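PDB 4FYE: SidF, inhibitor of growth family, member 3 from Legionella pneumophila subsp. pneumophila, which acts as a phosphoinositide phosphatase, probably removing the 3-phosphate from the inositol head group of phosphatidylinositol phosphates. Local coordinates for residues 183-189 with 200-206; 245-251 with 264-270; 363-368 with 431-437. The protein carries 1 engineered substitution. The contacts are given in a common frame with arbitrary orientation. Numbering follows the deposited sequence.

Interaction 1. Residues 183-189 with 200-206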
loop_
_atom_site.group_PDB
_atom_site.type_symbol
_atom_site.label_atom_id
_atom_site.label_comp_id
_atom_site.label_asym_id
_atom_site.label_seq_id
_atom_site.Cartn_x
_atom_site.Cartn_y
_atom_site.Cartn_z
ATOM N N ASP A 183 -0.245 10.422 12.024
ATOM C CA ASP A 183 -0.713 11.611 11.410
ATOM C C ASP A 183 -1.205 11.328 9.967
ATOM O O ASP A 183 -0.721 10.430 9.258
ATOM C CB ASP A 183 0.457 12.598 11.379
ATOM C CG ASP A 183 0.890 13.065 12.747
ATOM O OD1 ASP A 183 0.108 12.972 13.732
ATOM O OD2 ASP A 183 2.050 13.560 12.843
ATOM N N THR A 184 -2.137 12.116 9.508
ATOM C CA THR A 184 -2.470 12.069 8.109
ATOM C C THR A 184 -1.407 12.838 7.315
ATOM O O THR A 184 -0.957 13.886 7.753
ATOM C CB THR A 184 -3.845 12.716 7.896
ATOM O OG1 THR A 184 -4.849 11.817 8.371
ATOM C CG2 THR A 184 -4.071 12.858 6.476
ATOM N N LEU A 185 -1.018 12.340 6.155
ATOM C CA LEU A 185 -0.007 13.038 5.441
ATOM C C LEU A 185 -0.478 13.486 4.073
ATOM O O LEU A 185 -1.034 12.676 3.289
ATOM C CB LEU A 185 1.197 12.138 5.269
ATOM C CG LEU A 185 1.562 11.323 6.490
ATOM C CD1 LEU A 185 2.523 10.278 5.932
ATOM C CD2 LEU A 185 2.239 12.205 7.567
ATOM N N ILE A 186 -0.211 14.769 3.771
ATOM C CA ILE A 186 -0.697 15.406 2.555
ATOM C C ILE A 186 0.390 16.124 1.755
ATOM O O ILE A 186 1.180 16.905 2.289
ATOM C CB ILE A 186 -1.819 16.410 2.872
ATOM C CG1 ILE A 186 -2.920 15.728 3.654
ATOM C CG2 ILE A 186 -2.495 16.906 1.578
ATOM C CD1 ILE A 186 -4.126 16.632 3.859
ATOM N N HIS A 187 0.431 15.859 0.463
ATOM C CA HIS A 187 1.210 16.684 -0.451
ATOM C C HIS A 187 0.349 17.319 -1.489
ATOM O O HIS A 187 -0.287 16.585 -2.295
ATOM C CB HIS A 187 2.221 15.839 -1.144
ATOM C CG HIS A 187 3.152 16.606 -2.042
ATOM N ND1 HIS A 187 3.839 16.017 -3.005
ATOM C CD2 HIS A 187 3.415 17.958 -2.148
ATOM C CE1 HIS A 187 4.595 16.900 -3.644
ATOM N NE2 HIS A 187 4.297 18.108 -3.144
ATOM N N ARG A 188 0.332 18.656 -1.494
ATOM C CA ARG A 188 -0.347 19.474 -2.528
ATOM C C ARG A 188 0.608 20.152 -3.506
ATOM O O ARG A 188 1.610 20.770 -3.092
ATOM C CB ARG A 188 -1.065 20.638 -1.850
ATOM C CG ARG A 188 -1.899 20.155 -0.672
ATOM C CD ARG A 188 -2.491 21.337 0.139
ATOM N NE ARG A 188 -3.531 22.046 -0.591
ATOM C CZ ARG A 188 -4.666 22.478 -0.039
ATOM N NH1 ARG A 188 -4.911 22.290 1.257
ATOM N NH2 ARG A 188 -5.562 23.108 -0.785
ATOM N N PHE A 189 0.218 20.131 -4.781
ATOM C CA PHE A 189 1.009 20.655 -5.905
ATOM C C PHE A 189 0.161 20.814 -7.205
ATOM O O PHE A 189 -0.752 20.042 -7.440
ATOM C CB PHE A 189 2.199 19.695 -6.233
ATOM C CG PHE A 189 1.768 18.237 -6.546
ATOM C CD1 PHE A 189 1.481 17.330 -5.519
ATOM C CD2 PHE A 189 1.633 17.789 -7.886
ATOM C CE1 PHE A 189 1.010 16.023 -5.789
ATOM C CE2 PHE A 189 1.189 16.472 -8.169
ATOM C CZ PHE A 189 0.919 15.578 -7.116
ATOM N N GLN A 200 -3.529 19.593 -7.593
ATOM C CA GLN A 200 -3.635 18.210 -7.271
ATOM C C GLN A 200 -3.158 17.902 -5.832
ATOM O O GLN A 200 -2.556 18.761 -5.160
ATOM C CB GLN A 200 -2.856 17.420 -8.321
ATOM C CG GLN A 200 -3.572 17.200 -9.661
ATOM C CD GLN A 200 -3.898 18.496 -10.405
ATOM O OE1 GLN A 200 -5.070 18.702 -10.767
ATOM N NE2 GLN A 200 -2.874 19.369 -10.664
ATOM N N PHE A 201 -3.418 16.677 -5.354
ATOM C CA PHE A 201 -2.937 16.251 -4.014
ATOM C C PHE A 201 -2.806 14.738 -3.955
ATOM O O PHE A 201 -3.452 14.009 -4.736
ATOM C CB PHE A 201 -3.886 16.658 -2.911
ATOM C CG PHE A 201 -5.258 16.123 -3.098
ATOM C CD1 PHE A 201 -6.204 16.857 -3.782
ATOM C CD2 PHE A 201 -5.626 14.893 -2.548
ATOM C CE1 PHE A 201 -7.508 16.347 -3.963
ATOM C CE2 PHE A 201 -6.900 14.372 -2.727
ATOM C CZ PHE A 201 -7.836 15.087 -3.442
ATOM N N ILE A 202 -1.995 14.284 -2.997
ATOM C CA ILE A 202 -1.920 12.906 -2.612
ATOM C C ILE A 202 -1.856 12.867 -1.088
ATOM O O ILE A 202 -1.095 13.620 -0.487
ATOM C CB ILE A 202 -0.614 12.243 -3.097
ATOM C CG1 ILE A 202 -0.403 12.413 -4.587
ATOM C CG2 ILE A 202 -0.644 10.735 -2.760
ATOM C CD1 ILE A 202 1.051 12.240 -4.946
ATOM N N MET A 203 -2.595 11.944 -0.472
ATOM C CA MET A 203 -2.519 11.809 0.960
ATOM C C MET A 203 -2.488 10.352 1.407
ATOM O O MET A 203 -2.814 9.485 0.644
ATOM C CB MET A 203 -3.656 12.546 1.616
ATOM C CG MET A 203 -5.003 12.322 0.980
ATOM S SD MET A 203 -6.254 13.130 2.049
ATOM C CE MET A 203 -6.370 14.827 1.452
ATOM N N TYR A 204 -1.964 10.111 2.600
ATOM C CA TYR A 204 -1.879 8.841 3.241
ATOM C C TYR A 204 -2.634 9.107 4.512
ATOM O O TYR A 204 -2.275 10.040 5.293
ATOM C CB TYR A 204 -0.408 8.399 3.528
ATOM C CG TYR A 204 0.401 7.825 2.331
ATOM C CD1 TYR A 204 -0.019 7.959 1.029
ATOM C CD2 TYR A 204 1.592 7.181 2.533
ATOM C CE1 TYR A 204 0.703 7.430 -0.035
ATOM C CE2 TYR A 204 2.361 6.683 1.469
ATOM C CZ TYR A 204 1.918 6.792 0.194
ATOM O OH TYR A 204 2.691 6.288 -0.848
ATOM N N ILE A 205 -3.753 8.375 4.659
ATOM C CA ILE A 205 -4.550 8.445 5.830
ATOM C C ILE A 205 -4.351 7.118 6.518
ATOM O O ILE A 205 -4.563 6.084 5.936
ATOM C CB ILE A 205 -6.013 8.643 5.505
ATOM C CG1 ILE A 205 -6.238 9.915 4.688
ATOM C CG2 ILE A 205 -6.837 8.744 6.799
ATOM C CD1 ILE A 205 -7.607 9.850 3.992
ATOM N N PRO A 206 -3.883 7.143 7.746
ATOM C CA PRO A 206 -3.612 5.889 8.441
ATOM C C PRO A 206 -4.927 5.155 8.658
ATOM O O PRO A 206 -5.915 5.725 9.103
ATOM C CB PRO A 206 -3.144 6.335 9.807
ATOM C CG PRO A 206 -2.952 7.813 9.744
ATOM C CD PRO A 206 -3.799 8.325 8.635
#
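Ile186 and Met203 form a non-hydrogen-bonded pair in the middle of an antiparallel beta hairpin, strand 184-189 against strand 199-206, and their tips touch (Ile186 CD1 to Met203 CE, 3.8 Å). On the other face Leu185 CD1 leans on Tyr204 CB at 4.2 Å. Further along that face the Phe189 ring bends across the strands, so that its edge meets Ile202 (Phe189 CE1 to Ile202 CD1, 3.9 Å) while Gln200 lies over one face of the ring (Phe189 CE2 to Gln200 CB, 4.2 Å). The two segments run at 177°, and their hydrogen-bonded pairs form three rungs: His187 N to Ile202 O is 2.9 Å and Ile202 N to His187 O 3.0 Å, and Leu185 with Tyr204 and Phe189 with Gln200 bond likewise. Helix 701-712 packs on the Leu185 and His187 face. Polar ends find partners outside the two segments: His187 NE2 bonds Ser56, Tyr204 OH bonds Gln654, and Arg188, on the face of Ile186, forms a salt bridge with Glu199. Thr184, Ile186 and Arg188 also bond strand 50-55 through their backbones, and strand 199-206 has strand 247-254 on its other side. Both strands therefore lie inside the mixed six-stranded sheet, and the contact implies a buried hairpin whose pairing rests on main-chain bonds, with apolar contacts on both faces and these polar ends bonded elsewhere.

Interaction 2. Residues 245-251 with 264-270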
loop_
_atom_site.group_PDB
_atom_site.type_symbol
_atom_site.label_atom_id
_atom_site.label_comp_id
_atom_site.label_asym_id
_atom_site.label_seq_id
_atom_site.Cartn_x
_atom_site.Cartn_y
_atom_site.Cartn_z
ATOM N N SER A 245 1.948 -0.135 9.134
ATOM C CA SER A 245 2.201 0.663 7.953
ATOM C C SER A 245 0.995 0.589 6.965
ATOM O O SER A 245 1.202 0.695 5.748
ATOM C CB SER A 245 3.579 0.272 7.342
ATOM O OG SER A 245 3.671 0.487 5.934
ATOM N N MET A 246 -0.244 0.401 7.473
ATOM C CA MET A 246 -1.417 0.448 6.564
ATOM C C MET A 246 -1.996 1.817 6.490
ATOM O O MET A 246 -2.450 2.381 7.478
ATOM C CB MET A 246 -2.527 -0.553 6.880
ATOM C CG MET A 246 -3.283 -0.986 5.646
ATOM S SD MET A 246 -4.331 -2.413 5.935
ATOM C CE MET A 246 -5.267 -2.341 4.407
ATOM N N ALA A 247 -1.999 2.353 5.289
ATOM C CA ALA A 247 -2.612 3.633 5.090
ATOM C C ALA A 247 -3.500 3.604 3.845
ATOM O O ALA A 247 -3.259 2.830 2.890
ATOM C CB ALA A 247 -1.508 4.696 4.904
ATOM N N ARG A 248 -4.468 4.497 3.840
ATOM C CA ARG A 248 -5.388 4.636 2.767
ATOM C C ARG A 248 -4.740 5.729 1.916
ATOM O O ARG A 248 -4.393 6.821 2.416
ATOM C CB ARG A 248 -6.731 5.131 3.316
ATOM C CG ARG A 248 -7.778 5.445 2.245
ATOM C CD ARG A 248 -8.439 4.092 1.784
ATOM N NE ARG A 248 -9.584 4.422 0.984
ATOM C CZ ARG A 248 -10.781 4.683 1.493
ATOM N NH1 ARG A 248 -10.972 4.552 2.798
ATOM N NH2 ARG A 248 -11.779 5.069 0.694
ATOM N N MET A 249 -4.593 5.438 0.644
ATOM C CA MET A 249 -3.951 6.344 -0.291
ATOM C C MET A 249 -5.001 6.953 -1.242
ATOM O O MET A 249 -5.687 6.236 -1.980
ATOM C CB MET A 249 -2.921 5.597 -1.092
ATOM C CG MET A 249 -2.228 6.430 -2.139
ATOM S SD MET A 249 -0.645 5.640 -2.600
ATOM C CE MET A 249 -1.294 4.581 -3.861
ATOM N N ILE A 250 -5.139 8.270 -1.184
ATOM C CA ILE A 250 -6.064 8.988 -2.007
ATOM C C ILE A 250 -5.292 10.043 -2.816
ATOM O O ILE A 250 -4.462 10.748 -2.278
ATOM C CB ILE A 250 -6.999 9.759 -1.143
ATOM C CG1 ILE A 250 -7.556 8.872 -0.037
ATOM C CG2 ILE A 250 -8.087 10.352 -2.022
ATOM C CD1 ILE A 250 -8.624 7.926 -0.528
ATOM N N ALA A 251 -5.612 10.183 -4.097
ATOM C CA ALA A 251 -5.001 11.212 -4.920
ATOM C C ALA A 251 -6.114 11.839 -5.718
ATOM O O ALA A 251 -7.027 11.153 -6.147
ATOM C CB ALA A 251 -3.978 10.591 -5.851
ATOM N N HIS A 264 -7.773 8.442 -7.498
ATOM C CA HIS A 264 -7.229 7.171 -7.019
ATOM C C HIS A 264 -7.521 6.980 -5.558
ATOM O O HIS A 264 -7.379 7.909 -4.721
ATOM C CB HIS A 264 -5.731 7.095 -7.271
ATOM C CG HIS A 264 -5.091 5.809 -6.798
ATOM N ND1 HIS A 264 -5.222 4.651 -7.465
ATOM C CD2 HIS A 264 -4.279 5.543 -5.714
ATOM C CE1 HIS A 264 -4.555 3.680 -6.846
ATOM N NE2 HIS A 264 -3.966 4.223 -5.766
ATOM N N ASP A 265 -7.857 5.743 -5.232
ATOM C CA ASP A 265 -8.247 5.343 -3.909
ATOM C C ASP A 265 -7.841 3.845 -3.693
ATOM O O ASP A 265 -8.468 2.934 -4.260
ATOM C CB ASP A 265 -9.753 5.551 -3.779
ATOM C CG ASP A 265 -10.279 5.127 -2.388
ATOM O OD1 ASP A 265 -9.590 4.309 -1.685
ATOM O OD2 ASP A 265 -11.353 5.647 -1.982
ATOM N N SER A 266 -6.778 3.599 -2.926
ATOM C CA SER A 266 -6.299 2.258 -2.698
ATOM C C SER A 266 -5.540 2.235 -1.397
ATOM O O SER A 266 -5.666 3.181 -0.573
ATOM C CB SER A 266 -5.430 1.780 -3.861
ATOM O OG SER A 266 -4.141 2.378 -3.917
ATOM N N PHE A 267 -4.758 1.175 -1.186
ATOM C CA PHE A 267 -4.048 1.041 0.079
ATOM C C PHE A 267 -2.554 1.043 -0.102
ATOM O O PHE A 267 -1.990 0.374 -0.989
ATOM C CB PHE A 267 -4.447 -0.263 0.826
ATOM C CG PHE A 267 -5.781 -0.199 1.495
ATOM C CD1 PHE A 267 -5.963 0.586 2.653
ATOM C CD2 PHE A 267 -6.876 -0.931 0.982
ATOM C CE1 PHE A 267 -7.199 0.678 3.283
ATOM C CE2 PHE A 267 -8.120 -0.871 1.612
ATOM C CZ PHE A 267 -8.299 -0.024 2.737
ATOM N N SER A 268 -1.882 1.756 0.779
ATOM C CA SER A 268 -0.451 1.535 0.895
ATOM C C SER A 268 -0.280 0.591 2.059
ATOM O O SER A 268 -0.718 0.884 3.199
ATOM C CB SER A 268 0.308 2.854 1.125
ATOM O OG SER A 268 1.500 2.663 1.852
ATOM N N GLY A 269 0.347 -0.544 1.801
ATOM C CA GLY A 269 0.384 -1.615 2.766
ATOM C C GLY A 269 -0.818 -2.509 2.573
ATOM O O GLY A 269 -1.522 -2.400 1.589
ATOM N N PRO A 270 -1.032 -3.427 3.495
ATOM C CA PRO A 270 -0.206 -3.543 4.686
ATOM C C PRO A 270 1.155 -4.112 4.353
ATOM O O PRO A 270 1.351 -4.710 3.305
ATOM C CB PRO A 270 -0.986 -4.529 5.537
ATOM C CG PRO A 270 -1.645 -5.409 4.547
ATOM C CD PRO A 270 -1.899 -4.596 3.315
#
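A cis peptide bond between Gly269 and Pro270 follows the end of the second strand of this antiparallel hairpin, formed by strands 247-254 and 260-268. Gly269 has backbone angles (phi 89°, psi -171°) that would jam a CB against the preceding carbonyl, and that CB would also strike Ser245 O. Beside this bend Met246 extends over two residues: its CE sits 3.6 Å from the centroid of the Phe267 ring, over the face in a CH-pi contact, its SD makes an oblique Met-aromatic contact 5.2 Å from that centroid, and Met246 SD to Pro270 CB (4.0 Å) is an apolar contact. The strand segments cross at 146°, a marked twist, yet three rungs hold: Ala247 with Ser268 (Ala247 N to Ser268 O 2.9 Å, Ser268 N to Ala247 O 2.7 Å), Met249 with Ser266, and Ala251 with His264. On the face of Phe267, Arg248 reaches diagonally to Asp265 in a two-pronged salt bridge, NE to OD1 at 2.7 Å and NH2 to OD2 at 2.8 Å; Asp311, Arg308 and Arg312 extend it into a charge network. On the other face His264 NE2 and Ser266 OG share a 2.6 Å hydrogen bond beside Met249 CE, with helix 652-668 packed against this side. Lys644 bonds Ser266 OG and Phe267 O, and Ser268 OG has a weak bond to Asn649, in the loop before that helix. The chemistry implies a divided hairpin: buried ion pairs on one face and, on the other, small, apolar and polar side chains, Ser266 and Ser268 offering hydroxyls toward Lys644 and that loop.

Interaction 3. Residues 363-368 with 431-437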
loop_
_atom_site.group_PDB
_atom_site.type_symbol
_atom_site.label_atom_id
_atom_site.label_comp_id
_atom_site.label_asym_id
_atom_site.label_seq_id
_atom_site.Cartn_x
_atom_site.Cartn_y
_atom_site.Cartn_z
ATOM N N THR A 363 10.973 -10.446 -3.644
ATOM C CA THR A 363 11.401 -11.550 -4.491
ATOM C C THR A 363 11.394 -12.879 -3.688
ATOM O O THR A 363 12.347 -13.255 -2.982
ATOM C CB THR A 363 12.542 -11.245 -5.545
ATOM O OG1 THR A 363 13.315 -12.430 -5.925
ATOM C CG2 THR A 363 13.391 -10.203 -5.190
ATOM N N ALA A 364 10.242 -13.527 -3.785
ATOM C CA ALA A 364 9.915 -14.710 -3.041
ATOM C C ALA A 364 10.966 -15.760 -3.154
ATOM O O ALA A 364 11.171 -16.519 -2.193
ATOM C CB ALA A 364 8.620 -15.260 -3.563
ATOM N N GLY A 365 11.649 -15.857 -4.300
ATOM C CA GLY A 365 12.667 -16.952 -4.414
ATOM C C GLY A 365 14.087 -16.710 -3.929
ATOM O O GLY A 365 14.898 -17.588 -4.005
ATOM N N GLN A 366 14.392 -15.492 -3.488
ATOM C CA GLN A 366 15.764 -15.028 -3.212
ATOM C C GLN A 366 16.483 -15.884 -2.206
ATOM O O GLN A 366 15.917 -16.280 -1.219
ATOM C CB GLN A 366 15.699 -13.642 -2.637
ATOM C CG GLN A 366 16.950 -12.836 -2.821
ATOM C CD GLN A 366 16.796 -11.425 -2.360
ATOM O OE1 GLN A 366 17.667 -10.918 -1.656
ATOM N NE2 GLN A 366 15.710 -10.755 -2.776
ATOM N N ARG A 367 17.770 -16.130 -2.412
ATOM C CA ARG A 367 18.484 -17.077 -1.575
ATOM C C ARG A 367 19.551 -16.510 -0.663
ATOM O O ARG A 367 20.091 -17.217 0.189
ATOM C CB ARG A 367 19.083 -18.202 -2.448
ATOM C CG ARG A 367 17.992 -19.124 -2.928
ATOM C CD ARG A 367 18.510 -20.484 -3.201
ATOM N NE ARG A 367 17.424 -21.446 -3.257
ATOM C CZ ARG A 367 17.159 -22.197 -4.322
ATOM N NH1 ARG A 367 17.896 -22.080 -5.437
ATOM N NH2 ARG A 367 16.144 -23.047 -4.269
ATOM N N VAL A 368 19.922 -15.273 -0.882
ATOM C CA VAL A 368 20.805 -14.622 0.034
ATOM C C VAL A 368 20.131 -13.334 0.496
ATOM O O VAL A 368 19.339 -12.766 -0.258
ATOM C CB VAL A 368 22.153 -14.275 -0.605
ATOM C CG1 VAL A 368 22.911 -15.569 -0.887
ATOM C CG2 VAL A 368 21.970 -13.390 -1.822
ATOM N N LEU A 431 21.507 -17.865 -6.879
ATOM C CA LEU A 431 21.108 -16.810 -5.942
ATOM C C LEU A 431 19.621 -16.620 -5.808
ATOM O O LEU A 431 19.192 -15.853 -5.026
ATOM C CB LEU A 431 21.717 -15.452 -6.288
ATOM C CG LEU A 431 23.225 -15.439 -6.279
ATOM C CD1 LEU A 431 23.669 -14.098 -6.789
ATOM C CD2 LEU A 431 23.791 -15.788 -4.904
ATOM N N SER A 432 18.817 -17.303 -6.578
ATOM C CA SER A 432 17.388 -17.101 -6.404
ATOM C C SER A 432 16.703 -18.167 -7.243
ATOM O O SER A 432 17.331 -18.793 -8.082
ATOM C CB SER A 432 17.002 -15.662 -6.821
ATOM O OG SER A 432 15.624 -15.420 -6.690
ATOM N N ASP A 433 15.431 -18.386 -6.984
ATOM C CA ASP A 433 14.714 -19.431 -7.635
ATOM C C ASP A 433 13.506 -18.669 -8.230
ATOM O O ASP A 433 12.594 -18.319 -7.513
ATOM C CB ASP A 433 14.318 -20.433 -6.568
ATOM C CG ASP A 433 13.428 -21.565 -7.104
ATOM O OD1 ASP A 433 13.165 -21.679 -8.333
ATOM O OD2 ASP A 433 13.001 -22.386 -6.272
ATOM N N ASN A 434 13.545 -18.384 -9.529
ATOM C CA ASN A 434 12.498 -17.677 -10.250
ATOM C C ASN A 434 11.144 -18.396 -10.278
ATOM O O ASN A 434 10.122 -17.747 -10.479
ATOM C CB ASN A 434 12.878 -17.463 -11.728
ATOM C CG ASN A 434 14.197 -16.696 -11.948
ATOM O OD1 ASN A 434 14.691 -15.969 -11.085
ATOM N ND2 ASN A 434 14.769 -16.871 -13.150
ATOM N N SER A 435 11.145 -19.703 -10.050
ATOM C CA SER A 435 9.975 -20.545 -10.238
ATOM C C SER A 435 8.962 -20.644 -9.078
ATOM O O SER A 435 7.864 -21.181 -9.281
ATOM C CB SER A 435 10.399 -21.973 -10.591
ATOM O OG SER A 435 10.730 -22.662 -9.401
ATOM N N VAL A 436 9.345 -20.178 -7.894
ATOM C CA VAL A 436 8.477 -20.173 -6.731
ATOM C C VAL A 436 7.065 -19.571 -6.980
ATOM O O VAL A 436 6.112 -20.042 -6.408
ATOM C CB VAL A 436 9.109 -19.361 -5.573
ATOM C CG1 VAL A 436 8.113 -19.262 -4.404
ATOM C CG2 VAL A 436 10.395 -20.014 -5.112
ATOM N N THR A 437 6.952 -18.522 -7.799
ATOM C CA THR A 437 5.743 -17.715 -7.951
ATOM C C THR A 437 5.119 -18.003 -9.320
ATOM O O THR A 437 4.048 -17.435 -9.641
ATOM C CB THR A 437 6.070 -16.183 -7.946
ATOM O OG1 THR A 437 7.033 -15.929 -8.998
ATOM C CG2 THR A 437 6.598 -15.707 -6.597
#
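Two loops that each lead into a helix, 373-387 and 438-458, meet here, the first folded as a type I beta turn from Thr363 to Gln366 (Gln366 N to Thr363 O, 3.1 Å). Ala364 CB packs on Thr437 CG2 at 3.7 Å and Val436 CG1 at 4.1 Å, and Phe377 of helix 373-387 touches all three residues. Gly365 brings the backbones together: its O accepts from Asp433 N at 3.1 Å and its CA lies 3.4 Å from Asp433 O, where a CB would clash. Past Gln366, whose CB turns away from the other loop, Arg367 N donates to Leu431 O at 3.0 Å. The Arg367 guanidinium spreads its face over Asp433 CB, with a long salt bridge from NH2 to OD2 at 3.8 Å that relies on charge alone, while Asp433 OD1 accepts from Ser435 OG at 2.8 Å. At the exposed end, Val368 CG1 rests 4.1 Å from Leu431 CD2.

From the N terminus, interaction 1 closes first, pairing strands 184-189 and 199-206 across a short connection. Interaction 2 follows as a second hairpin, strands 247-254 and 260-268. The two are in series yet adjoin in space, since 199-206 and 247-254 are neighbours: Ile205 O lies 2.6 Å from Arg248 N and Ile250 O 2.9 Å from Met203 N, probable hydrogen bonds that join the hairpins as four adjacent strands of the six-stranded sheet. Interaction 3 comes last and closes a 62-residue loop holding helix 373-387 and strands 391-399 and 402-416. Its nearest atoms lie about 13 Å from interaction 2, and its loops follow strands 353-360 and 402-416 of the four-stranded sheet. None nest or cross.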